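Local structure of alpha-1,3-glucanase (Streptomyces thermodiastaticus, 7C7D) at residues A[306-311]-A[317-322]; A[329-334]-A[340-345]; A[355-358]-A[363-366]. The protein probably hydrolyses internal alpha-1,3-glucosidic links in alpha-1,3-glucan, as a thermostable glycoside hydrolase of family GH87. One frame throughout, in Å; residues are numbered along the deposited sequence. Where two conformers were deposited one is given.

In the fold
The three contacts are stacked in series in the parallel beta-helix. Each joins two beta faces of the coil across its apolar core. One row of segments carries the neighbouring parallel strands 309-311, 331-333 and 355-357; the other carries 318-320, 341-348 and 365-372. Interactions 1 and 2 touch, with centres about 5 Å apart, and so do interactions 2 and 3, at about 6 Å between centres. Gly311 N lies 2.8 Å from Trp332 O, and Leu333 O lies 2.8 Å from Asn358 N. Interactions 1 and 3 do not touch: their nearest atoms are about 7 Å apart. No residue in these contacts is a calcium ligand; the ion is bound by Glu63, Glu65, Ser88, Gln91 and Asp191.

Interaction 1 (A[306-311]-A[317-322]); sequences DNFVNG and SSVSGM
Phe308 meets Val319 and Met322 with the far end of its ring, the close part of the contact. Val319 CG1 sits at the ring edge, near the ring plane, 4.1 Å from Phe308 CE2. Met322 CE approaches obliquely, 4.0 Å from Phe308 CZ. The methionine chain is bent at both chi2 and chi3, and it crosses the phenylalanine at about a right angle. Phe308 CB points toward 317-322, and with CG roughly anti to the backbone N (chi1 152°) the far ring atoms CE2 and CZ reach Val319 and Met322. Val309 CG2 covers one face, 3.6 Å above the ring plane. Replacing Phe308 with an alanine would probably open a gap beside Val319 CG1 and leave Met322 CE without the ring it packs on.

The contact joins strands 309-311 and 318-320, two faces of one parallel beta-helix coil, across its interior. On the solvent side, Asp306, Asn310, Ser318 and Ser320 are partly exposed. Within 306-311, buried Asn307 ND2 donates to Asn310 OD1 at 2.9 Å, a bent bond (140° at the hydrogen). Asn307 OD1 accepts from Val329 N.

No hydrogen bond crosses between 306-311 and 317-322. The contact therefore rests on apolar packing alone.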
ATOM      1  N   ASP A 306      16.128   1.910   7.146  1.00 12.65           N
ATOM      2  CA  ASP A 306      16.298   0.672   6.380  1.00 12.49           C
ATOM      3  C   ASP A 306      15.416   0.675   5.133  1.00 12.31           C
ATOM      4  O   ASP A 306      14.609  -0.225   4.909  1.00 12.79           O
ATOM      5  CB  ASP A 306      15.962  -0.541   7.239  1.00 14.61           C
ATOM      6  CG  ASP A 306      16.726  -0.580   8.532  1.00 16.02           C
ATOM      7  OD1 ASP A 306      17.900  -0.146   8.553  1.00 17.94           O
ATOM      8  OD2 ASP A 306      16.147  -1.066   9.530  1.00 18.29           O
ATOM      9  N   ASN A 307      15.620   1.691   4.304  1.00 11.64           N
ATOM     10  CA  ASN A 307      14.647   2.088   3.300  1.00 11.50           C
ATOM     11  C   ASN A 307      15.266   2.078   1.907  1.00 11.71           C
ATOM     12  O   ASN A 307      16.487   2.061   1.746  1.00 13.11           O
ATOM     13  CB  ASN A 307      14.135   3.491   3.633  1.00 11.64           C
ATOM     14  CG  ASN A 307      13.509   3.554   5.016  1.00 11.36           C
ATOM     15  OD1 ASN A 307      12.998   2.553   5.506  1.00 12.08           O
ATOM     16  ND2 ASN A 307      13.532   4.725   5.644  1.00 12.79           N
ATOM     17  N   PHE A 308      14.405   2.086   0.884  1.00 11.39           N
ATOM     18  CA  PHE A 308      14.886   2.264  -0.486  1.00 11.39           C
ATOM     19  C   PHE A 308      15.319   3.712  -0.721  1.00 11.22           C
ATOM     20  O   PHE A 308      16.465   3.971  -1.103  1.00 12.40           O
ATOM     21  CB  PHE A 308      13.824   1.754  -1.476  1.00 11.86           C
ATOM     22  CG  PHE A 308      13.833   2.417  -2.838  1.00 12.80           C
ATOM     23  CD1 PHE A 308      14.949   2.370  -3.671  1.00 13.31           C
ATOM     24  CD2 PHE A 308      12.695   3.061  -3.302  1.00 12.39           C
ATOM     25  CE1 PHE A 308      14.930   2.970  -4.934  1.00 13.83           C
ATOM     26  CE2 PHE A 308      12.666   3.653  -4.559  1.00 12.98           C
ATOM     27  CZ  PHE A 308      13.774   3.611  -5.379  1.00 13.03           C
ATOM     28  N   VAL A 309      14.440   4.677  -0.447  1.00 11.63           N
ATOM     29  CA  VAL A 309      14.799   6.091  -0.475  1.00 11.65           C
ATOM     30  C   VAL A 309      14.497   6.688   0.889  1.00 11.57           C
ATOM     31  O   VAL A 309      13.401   6.500   1.429  1.00 12.05           O
ATOM     32  CB  VAL A 309      14.048   6.865  -1.575  1.00 12.18           C
ATOM     33  CG1 VAL A 309      14.298   8.361  -1.435  1.00 14.37           C
ATOM     34  CG2 VAL A 309      14.485   6.368  -2.940  1.00 13.43           C
ATOM     35  N   ASN A 310      15.475   7.397   1.447  1.00 11.62           N
ATOM     36  CA  ASN A 310      15.336   8.068   2.731  1.00 11.99           C
ATOM     37  C   ASN A 310      15.787   9.505   2.546  1.00 12.13           C
ATOM     38  O   ASN A 310      16.976   9.759   2.343  1.00 14.03           O
ATOM     39  CB  ASN A 310      16.197   7.370   3.779  1.00 12.72           C
ATOM     40  CG  ASN A 310      15.828   7.763   5.183  1.00 12.93           C
ATOM     41  OD1 ASN A 310      14.812   7.315   5.706  1.00 14.44           O
ATOM     42  ND2 ASN A 310      16.661   8.585   5.814  1.00 13.96           N
ATOM     43  N   GLY A 311      14.845  10.442   2.620  1.00 11.93           N
ATOM     44  CA  GLY A 311      15.180  11.848   2.542  1.00 12.48           C
ATOM     45  C   GLY A 311      14.692  12.531   1.281  1.00 12.24           C
ATOM     46  O   GLY A 311      13.505  12.476   0.934  1.00 13.72           O
ATOM     47  N   SER A 317      12.396  15.448  -9.971  1.00 14.85           N
ATOM     48  CA  SER A 317      12.871  14.078  -9.962  1.00 14.29           C
ATOM     49  C   SER A 317      11.727  13.107 -10.221  1.00 13.93           C
ATOM     50  O   SER A 317      10.548  13.475 -10.232  1.00 13.80           O
ATOM     51  CB  SER A 317      13.555  13.779  -8.628  1.00 14.30           C
ATOM     52  OG  SER A 317      14.771  14.503  -8.576  1.00 14.60           O
ATOM     53  N   SER A 318      12.087  11.842 -10.444  1.00 13.61           N
ATOM     54  CA  SER A 318      11.081  10.827 -10.719  1.00 13.94           C
ATOM     55  C   SER A 318      11.583   9.446 -10.324  1.00 13.03           C
ATOM     56  O   SER A 318      12.791   9.176 -10.308  1.00 13.44           O
ATOM     57  CB  SER A 318      10.655  10.823 -12.194  1.00 15.94           C
ATOM     58  OG  SER A 318      11.730  10.451 -13.041  1.00 17.28           O
ATOM     59  N   VAL A 319      10.626   8.569 -10.026  1.00 12.61           N
ATOM     60  CA  VAL A 319      10.879   7.172  -9.689  1.00 12.18           C
ATOM     61  C   VAL A 319       9.841   6.357 -10.446  1.00 11.77           C
ATOM     62  O   VAL A 319       8.640   6.525 -10.214  1.00 12.82           O
ATOM     63  CB  VAL A 319      10.742   6.912  -8.179  1.00 12.95           C
ATOM     64  CG1 VAL A 319      10.948   5.437  -7.866  1.00 13.54           C
ATOM     65  CG2 VAL A 319      11.700   7.787  -7.384  1.00 14.03           C
ATOM     66  N   SER A 320      10.285   5.496 -11.364  1.00 12.55           N
ATOM     67  CA  SER A 320       9.333   4.792 -12.214  1.00 13.59           C
ATOM     68  C   SER A 320       9.852   3.423 -12.636  1.00 13.49           C
ATOM     69  O   SER A 320      11.057   3.210 -12.781  1.00 13.92           O
ATOM     70  CB  SER A 320       8.978   5.623 -13.453  1.00 14.92           C
ATOM     71  OG  SER A 320      10.126   5.883 -14.244  1.00 15.95           O
ATOM     72  N   GLY A 321       8.915   2.505 -12.868  1.00 12.97           N
ATOM     73  CA  GLY A 321       9.256   1.175 -13.337  1.00 13.56           C
ATOM     74  C   GLY A 321      10.038   0.344 -12.346  1.00 13.47           C
ATOM     75  O   GLY A 321      10.711  -0.607 -12.749  1.00 14.56           O
ATOM     76  N   MET A 322       9.960   0.665 -11.057  1.00 12.82           N
ATOM     77  CA  MET A 322      10.762   0.005 -10.039  1.00 12.44           C
ATOM     78  C   MET A 322      10.004  -1.140  -9.386  1.00 12.31           C
ATOM     79  O   MET A 322       8.772  -1.163  -9.341  1.00 13.44           O
ATOM     80  CB  MET A 322      11.156   0.993  -8.940  1.00 13.24           C
ATOM     81  CG  MET A 322      11.865   2.243  -9.431  1.00 14.30           C
ATOM     82  SD  MET A 322      13.536   1.970 -10.056  1.00 14.78           S
ATOM     83  CE  MET A 322      14.349   1.322  -8.596  1.00 14.72           C
TER

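Interaction 2 (A[329-334]-A[340-345]); sequences VGLWLT and LVVENN
Leu333 and Leu340 reach toward each other tip to tip. Leu333 CD1 lies 3.7 Å from Leu340 CD2, the closest approach between the segments. The two side chains start out differently. Leu333 has CG anti to its carbonyl carbon (chi1 -66°), whereas Leu340 has CG anti to the backbone N (chi1 173°). Leu331 and Val342 make a second, looser apolar pair, with Leu331 CD2 4.3 Å from Val342 CG2. All four residues are buried and their CB atoms point across the core. The backbones stay well apart: the CA atoms of Leu331 and Val342 are 9.6 Å from each other. No hydrogen bond joins the two segments.

The next shell is also apolar. Leu331 and Leu333 both touch Val309 on one neighbouring coil and Leu355 on the other. Leu355 also packs on Val342.

Residues between the core positions face elsewhere. Trp332 turns away from the core, and Thr334 CG2 lies 3.4 Å above one face of its indole, offset toward the rim. Glu343 is partly exposed and forms a salt bridge with Arg367 of the next coil.

Backbone bonds to both neighbouring coils hold strand 331-333 in place. At the turn after strand residues 341-343, buried Asn345 bridges to the preceding coil. Its OD1 accepts from Met322 N, and its ND2 donates to Val319 O. Asn369 repeats this role one coil later, with OD1 bonded to Asn345 N and ND2 to Val342 O.

Stacked aliphatic side chains inside the coil, with an asparagine ladder at the turn, are characteristic of the right-handed parallel beta-helix of pectate lyase-like proteins.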
ATOM      1  N   VAL A 329      10.594   1.099   4.974  1.00 11.06           N
ATOM      2  CA  VAL A 329       9.762   2.008   4.194  1.00 11.31           C
ATOM      3  C   VAL A 329      10.291   2.017   2.768  1.00 11.52           C
ATOM      4  O   VAL A 329      11.505   2.060   2.549  1.00 12.07           O
ATOM      5  CB  VAL A 329       9.758   3.430   4.790  1.00 11.62           C
ATOM      6  CG1 VAL A 329       8.930   4.383   3.924  1.00 12.20           C
ATOM      7  CG2 VAL A 329       9.219   3.396   6.199  1.00 13.52           C
ATOM      8  N   GLY A 330       9.386   1.967   1.791  1.00 11.48           N
ATOM      9  CA  GLY A 330       9.835   2.116   0.420  1.00 11.48           C
ATOM     10  C   GLY A 330      10.465   3.473   0.171  1.00 10.66           C
ATOM     11  O   GLY A 330      11.651   3.570  -0.163  1.00 12.04           O
ATOM     12  N   LEU A 331       9.690   4.541   0.338  1.00 10.94           N
ATOM     13  CA  LEU A 331      10.186   5.904   0.171  1.00 11.14           C
ATOM     14  C   LEU A 331       9.739   6.722   1.370  1.00 10.92           C
ATOM     15  O   LEU A 331       8.544   6.994   1.534  1.00 11.53           O
ATOM     16  CB  LEU A 331       9.696   6.539  -1.132  1.00 12.11           C
ATOM     17  CG  LEU A 331      10.136   5.878  -2.444  1.00 12.87           C
ATOM     18  CD1 LEU A 331       9.179   4.768  -2.878  1.00 13.17           C
ATOM     19  CD2 LEU A 331      10.272   6.917  -3.553  1.00 14.85           C
ATOM     20  N   TRP A 332      10.699   7.084   2.211  1.00 10.74           N
ATOM     21  CA  TRP A 332      10.465   7.972   3.337  1.00 11.24           C
ATOM     22  C   TRP A 332      11.013   9.319   2.897  1.00 11.57           C
ATOM     23  O   TRP A 332      12.227   9.520   2.860  1.00 13.01           O
ATOM     24  CB  TRP A 332      11.187   7.431   4.564  1.00 13.89           C
ATOM     25  CG  TRP A 332      10.880   8.220   5.763  1.00 19.18           C
ATOM     26  CD1 TRP A 332       9.738   8.163   6.500  1.00 22.66           C
ATOM     27  CD2 TRP A 332      11.698   9.232   6.352  1.00 21.86           C
ATOM     28  NE1 TRP A 332       9.802   9.064   7.530  1.00 26.81           N
ATOM     29  CE2 TRP A 332      10.998   9.732   7.463  1.00 26.81           C
ATOM     30  CE3 TRP A 332      12.960   9.755   6.054  1.00 23.85           C
ATOM     31  CZ2 TRP A 332      11.518  10.729   8.284  1.00 29.78           C
ATOM     32  CZ3 TRP A 332      13.479  10.738   6.870  1.00 27.56           C
ATOM     33  CH2 TRP A 332      12.759  11.217   7.973  1.00 30.29           C
ATOM     34  N   LEU A 333      10.119  10.226   2.511  1.00 12.40           N
ATOM     35  CA  LEU A 333      10.498  11.442   1.806  1.00 12.44           C
ATOM     36  C   LEU A 333      10.347  12.654   2.713  1.00 13.19           C
ATOM     37  O   LEU A 333       9.302  12.844   3.348  1.00 13.81           O
ATOM     38  CB  LEU A 333       9.661  11.610   0.535  1.00 13.13           C
ATOM     39  CG  LEU A 333       9.937  10.528  -0.519  1.00 13.35           C
ATOM     40  CD1 LEU A 333       8.796  10.408  -1.532  1.00 14.14           C
ATOM     41  CD2 LEU A 333      11.264  10.787  -1.232  1.00 15.97           C
ATOM     42  N   THR A 334      11.397  13.468   2.768  1.00 13.75           N
ATOM     43  CA  THR A 334      11.408  14.685   3.560  1.00 14.59           C
ATOM     44  C   THR A 334      12.129  15.761   2.769  1.00 14.87           C
ATOM     45  O   THR A 334      12.847  15.473   1.811  1.00 15.73           O
ATOM     46  CB  THR A 334      12.193  14.489   4.863  1.00 18.94           C
ATOM     47  OG1 THR A 334      13.542  14.096   4.558  1.00 21.02           O
ATOM     48  CG2 THR A 334      11.541  13.429   5.729  1.00 20.10           C
ATOM     49  N   LEU A 340       8.060  15.917  -7.612  1.00 12.62           N
ATOM     50  CA  LEU A 340       8.450  14.521  -7.750  1.00 12.32           C
ATOM     51  C   LEU A 340       7.292  13.707  -8.312  1.00 11.71           C
ATOM     52  O   LEU A 340       6.140  13.873  -7.899  1.00 11.95           O
ATOM     53  CB  LEU A 340       8.852  13.965  -6.381  1.00 12.54           C
ATOM     54  CG  LEU A 340       9.141  12.466  -6.269  1.00 12.64           C
ATOM     55  CD1 LEU A 340      10.401  12.077  -7.039  1.00 13.69           C
ATOM     56  CD2 LEU A 340       9.268  12.058  -4.816  1.00 13.22           C
ATOM     57  N   VAL A 341       7.599  12.810  -9.246  1.00 11.73           N
ATOM     58  CA  VAL A 341       6.617  11.868  -9.778  1.00 12.48           C
ATOM     59  C   VAL A 341       7.071  10.456  -9.427  1.00 11.68           C
ATOM     60  O   VAL A 341       8.160  10.030  -9.833  1.00 12.53           O
ATOM     61  CB  VAL A 341       6.412  12.020 -11.295  1.00 14.23           C
ATOM     62  CG1 VAL A 341       5.418  10.974 -11.801  1.00 15.66           C
ATOM     63  CG2 VAL A 341       5.944  13.428 -11.626  1.00 15.88           C
ATOM     64  N   VAL A 342       6.237   9.736  -8.675  1.00 11.33           N
ATOM     65  CA  VAL A 342       6.484   8.343  -8.316  1.00 11.42           C
ATOM     66  C   VAL A 342       5.396   7.537  -9.009  1.00 11.44           C
ATOM     67  O   VAL A 342       4.230   7.586  -8.603  1.00 11.59           O
ATOM     68  CB  VAL A 342       6.450   8.143  -6.793  1.00 11.65           C
ATOM     69  CG1 VAL A 342       6.587   6.675  -6.440  1.00 11.92           C
ATOM     70  CG2 VAL A 342       7.542   8.972  -6.113  1.00 13.11           C
ATOM     71  N   GLU A 343       5.750   6.826 -10.080  1.00 11.72           N
ATOM     72  CA  GLU A 343       4.730   6.222 -10.922  1.00 12.07           C
ATOM     73  C   GLU A 343       5.162   4.864 -11.454  1.00 12.14           C
ATOM     74  O   GLU A 343       6.341   4.616 -11.718  1.00 13.00           O
ATOM     75  CB  GLU A 343       4.368   7.136 -12.108  1.00 14.20           C
ATOM     76  CG  GLU A 343       5.543   7.350 -13.052  1.00 16.96           C
ATOM     77  CD  GLU A 343       5.256   8.335 -14.169  1.00 20.68           C
ATOM     78  OE1 GLU A 343       4.095   8.763 -14.331  1.00 21.99           O
ATOM     79  OE2 GLU A 343       6.215   8.690 -14.888  1.00 23.98           O
ATOM     80  N   ASN A 344       4.173   3.992 -11.629  1.00 12.19           N
ATOM     81  CA  ASN A 344       4.376   2.696 -12.280  0.68 12.70           C
ATOM     82  C   ASN A 344       5.413   1.849 -11.551  1.00 12.34           C
ATOM     83  O   ASN A 344       6.276   1.224 -12.171  1.00 13.24           O
ATOM     84  CB  ASN A 344       4.721   2.843 -13.762  0.68 14.80           C
ATOM     85  CG  ASN A 344       3.668   3.608 -14.520  0.68 16.97           C
ATOM     86  OD1 ASN A 344       3.931   4.687 -15.046  0.68 22.61           O
ATOM     87  ND2 ASN A 344       2.462   3.061 -14.571  0.68 16.84           N
ATOM     88  N   ASN A 345       5.324   1.823 -10.224  1.00 11.54           N
ATOM     89  CA  ASN A 345       6.206   1.011  -9.399  1.00 11.54           C
ATOM     90  C   ASN A 345       5.396  -0.044  -8.664  1.00 10.90           C
ATOM     91  O   ASN A 345       4.173   0.053  -8.538  1.00 11.60           O
ATOM     92  CB  ASN A 345       6.942   1.861  -8.363  1.00 12.06           C
ATOM     93  CG  ASN A 345       7.678   3.022  -8.986  1.00 11.22           C
ATOM     94  OD1 ASN A 345       8.650   2.829  -9.706  1.00 12.19           O
ATOM     95  ND2 ASN A 345       7.214   4.235  -8.716  1.00 11.74           N
TER

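Interaction 3 (A[355-358]-A[363-366]); sequences LNLN and NVTV
Two leucine-valine pairs carry the apolar contact, and in both the side chains approach tip to tip. Leu355 brings both methyls to one branch of Val366: CD1 is 3.9 Å and CD2 4.1 Å from Val366 CG2. Leu357 meets Val364 with both methyls. Leu357 CD1 touches Val364 CB at 4.0 Å, and Leu357 CD2 meets Val364 CG1 at the same 4.0 Å. In Leu357, CD1 is anti to CA (chi2 -176°), which extends this methyl straight out to the valine. The four residues are buried, and 154 Å² of surface is buried between the segments, both sides summed, the largest of the three. Phe393 of the next coil touches Leu355, Leu357 and Val366.

Polar interactions lie outside this core. Thr365 points away from 355-358, and its OG1 shares Arg392 NH1 with Asn363 OD1. Val366 O accepts from Asn396 ND2.

Backbone hydrogen bonds run to neighbouring coils rather than between the segments. Asn356 bonds to Leu331 and Leu333 on one side, and Leu355 and Leu357 bond to Ala380 on the other.

Apolar residues at alternate positions facing inward, with the strands hydrogen-bonded coil to coil, are the mark of a parallel beta-helix.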
ATOM      1  N   LEU A 355       5.088   4.362   1.194  1.00 10.58           N
ATOM      2  CA  LEU A 355       5.635   5.675   0.911  1.00 10.30           C
ATOM      3  C   LEU A 355       5.018   6.654   1.896  1.00 10.70           C
ATOM      4  O   LEU A 355       3.813   6.603   2.156  1.00 11.29           O
ATOM      5  CB  LEU A 355       5.324   6.102  -0.535  1.00 11.40           C
ATOM      6  CG  LEU A 355       5.674   7.532  -0.961  1.00 12.10           C
ATOM      7  CD1 LEU A 355       5.988   7.580  -2.457  1.00 12.84           C
ATOM      8  CD2 LEU A 355       4.544   8.517  -0.638  1.00 13.00           C
ATOM      9  N   ASN A 356       5.844   7.554   2.422  1.00 10.60           N
ATOM     10  CA  ASN A 356       5.386   8.605   3.316  1.00 11.11           C
ATOM     11  C   ASN A 356       5.972   9.932   2.867  1.00 11.26           C
ATOM     12  O   ASN A 356       7.192  10.072   2.767  1.00 12.94           O
ATOM     13  CB  ASN A 356       5.801   8.306   4.757  1.00 14.09           C
ATOM     14  CG  ASN A 356       5.063   9.165   5.761  1.00 18.12           C
ATOM     15  OD1 ASN A 356       4.633  10.272   5.444  1.00 20.43           O
ATOM     16  ND2 ASN A 356       4.885   8.651   6.969  1.00 21.08           N
ATOM     17  N   LEU A 357       5.105  10.906   2.592  1.00 11.15           N
ATOM     18  CA  LEU A 357       5.543  12.282   2.372  1.00 11.68           C
ATOM     19  C   LEU A 357       5.572  12.939   3.742  1.00 12.57           C
ATOM     20  O   LEU A 357       4.574  13.482   4.219  1.00 12.36           O
ATOM     21  CB  LEU A 357       4.608  13.012   1.417  1.00 12.78           C
ATOM     22  CG  LEU A 357       4.419  12.383   0.036  1.00 12.68           C
ATOM     23  CD1 LEU A 357       3.534  13.272  -0.829  1.00 13.74           C
ATOM     24  CD2 LEU A 357       5.757  12.143  -0.641  1.00 13.39           C
ATOM     25  N   ASN A 358       6.730  12.872   4.395  1.00 13.11           N
ATOM     26  CA  ASN A 358       6.863  13.363   5.768  0.70 14.21           C
ATOM     27  C   ASN A 358       7.319  14.824   5.770  1.00 15.11           C
ATOM     28  O   ASN A 358       8.428  15.175   6.170  1.00 17.48           O
ATOM     29  CB  ASN A 358       7.797  12.466   6.573  0.70 17.53           C
ATOM     30  CG  ASN A 358       7.777  12.781   8.058  0.70 21.24           C
ATOM     31  OD1 ASN A 358       6.859  13.436   8.557  0.70 24.48           O
ATOM     32  ND2 ASN A 358       8.790  12.316   8.772  0.70 23.08           N
ATOM     33  N   ASN A 363       3.673  19.586  -4.645  1.00 12.18           N
ATOM     34  CA  ASN A 363       3.249  19.084  -5.950  1.00 12.53           C
ATOM     35  C   ASN A 363       3.845  17.717  -6.275  1.00 11.67           C
ATOM     36  O   ASN A 363       4.237  17.451  -7.415  1.00 12.53           O
ATOM     37  CB  ASN A 363       3.520  20.082  -7.079  1.00 13.06           C
ATOM     38  CG  ASN A 363       2.802  19.696  -8.355  1.00 12.96           C
ATOM     39  OD1 ASN A 363       1.675  19.194  -8.308  1.00 13.58           O
ATOM     40  ND2 ASN A 363       3.464  19.874  -9.496  1.00 13.38           N
ATOM     41  N   VAL A 364       3.890  16.832  -5.280  1.00 11.89           N
ATOM     42  CA  VAL A 364       4.329  15.460  -5.515  1.00 11.79           C
ATOM     43  C   VAL A 364       3.142  14.656  -6.027  1.00 11.67           C
ATOM     44  O   VAL A 364       2.035  14.766  -5.493  1.00 12.67           O
ATOM     45  CB  VAL A 364       4.899  14.839  -4.229  1.00 11.92           C
ATOM     46  CG1 VAL A 364       5.233  13.365  -4.453  1.00 13.06           C
ATOM     47  CG2 VAL A 364       6.117  15.620  -3.758  1.00 12.87           C
ATOM     48  N   THR A 365       3.369  13.861  -7.074  1.00 11.47           N
ATOM     49  CA  THR A 365       2.366  12.964  -7.642  1.00 11.42           C
ATOM     50  C   THR A 365       2.821  11.526  -7.436  1.00 10.63           C
ATOM     51  O   THR A 365       3.908  11.146  -7.887  1.00 11.82           O
ATOM     52  CB  THR A 365       2.173  13.231  -9.137  1.00 12.87           C
ATOM     53  OG1 THR A 365       1.657  14.550  -9.316  1.00 13.78           O
ATOM     54  CG2 THR A 365       1.193  12.239  -9.753  1.00 12.93           C
ATOM     55  N   VAL A 366       1.982  10.729  -6.775  1.00 10.44           N
ATOM     56  CA  VAL A 366       2.206   9.299  -6.601  1.00 10.82           C
ATOM     57  C   VAL A 366       1.059   8.610  -7.326  1.00 10.48           C
ATOM     58  O   VAL A 366      -0.091   8.681  -6.873  1.00 11.16           O
ATOM     59  CB  VAL A 366       2.244   8.912  -5.115  1.00 10.90           C
ATOM     60  CG1 VAL A 366       2.471   7.410  -4.937  1.00 11.16           C
ATOM     61  CG2 VAL A 366       3.330   9.724  -4.389  1.00 11.92           C
TER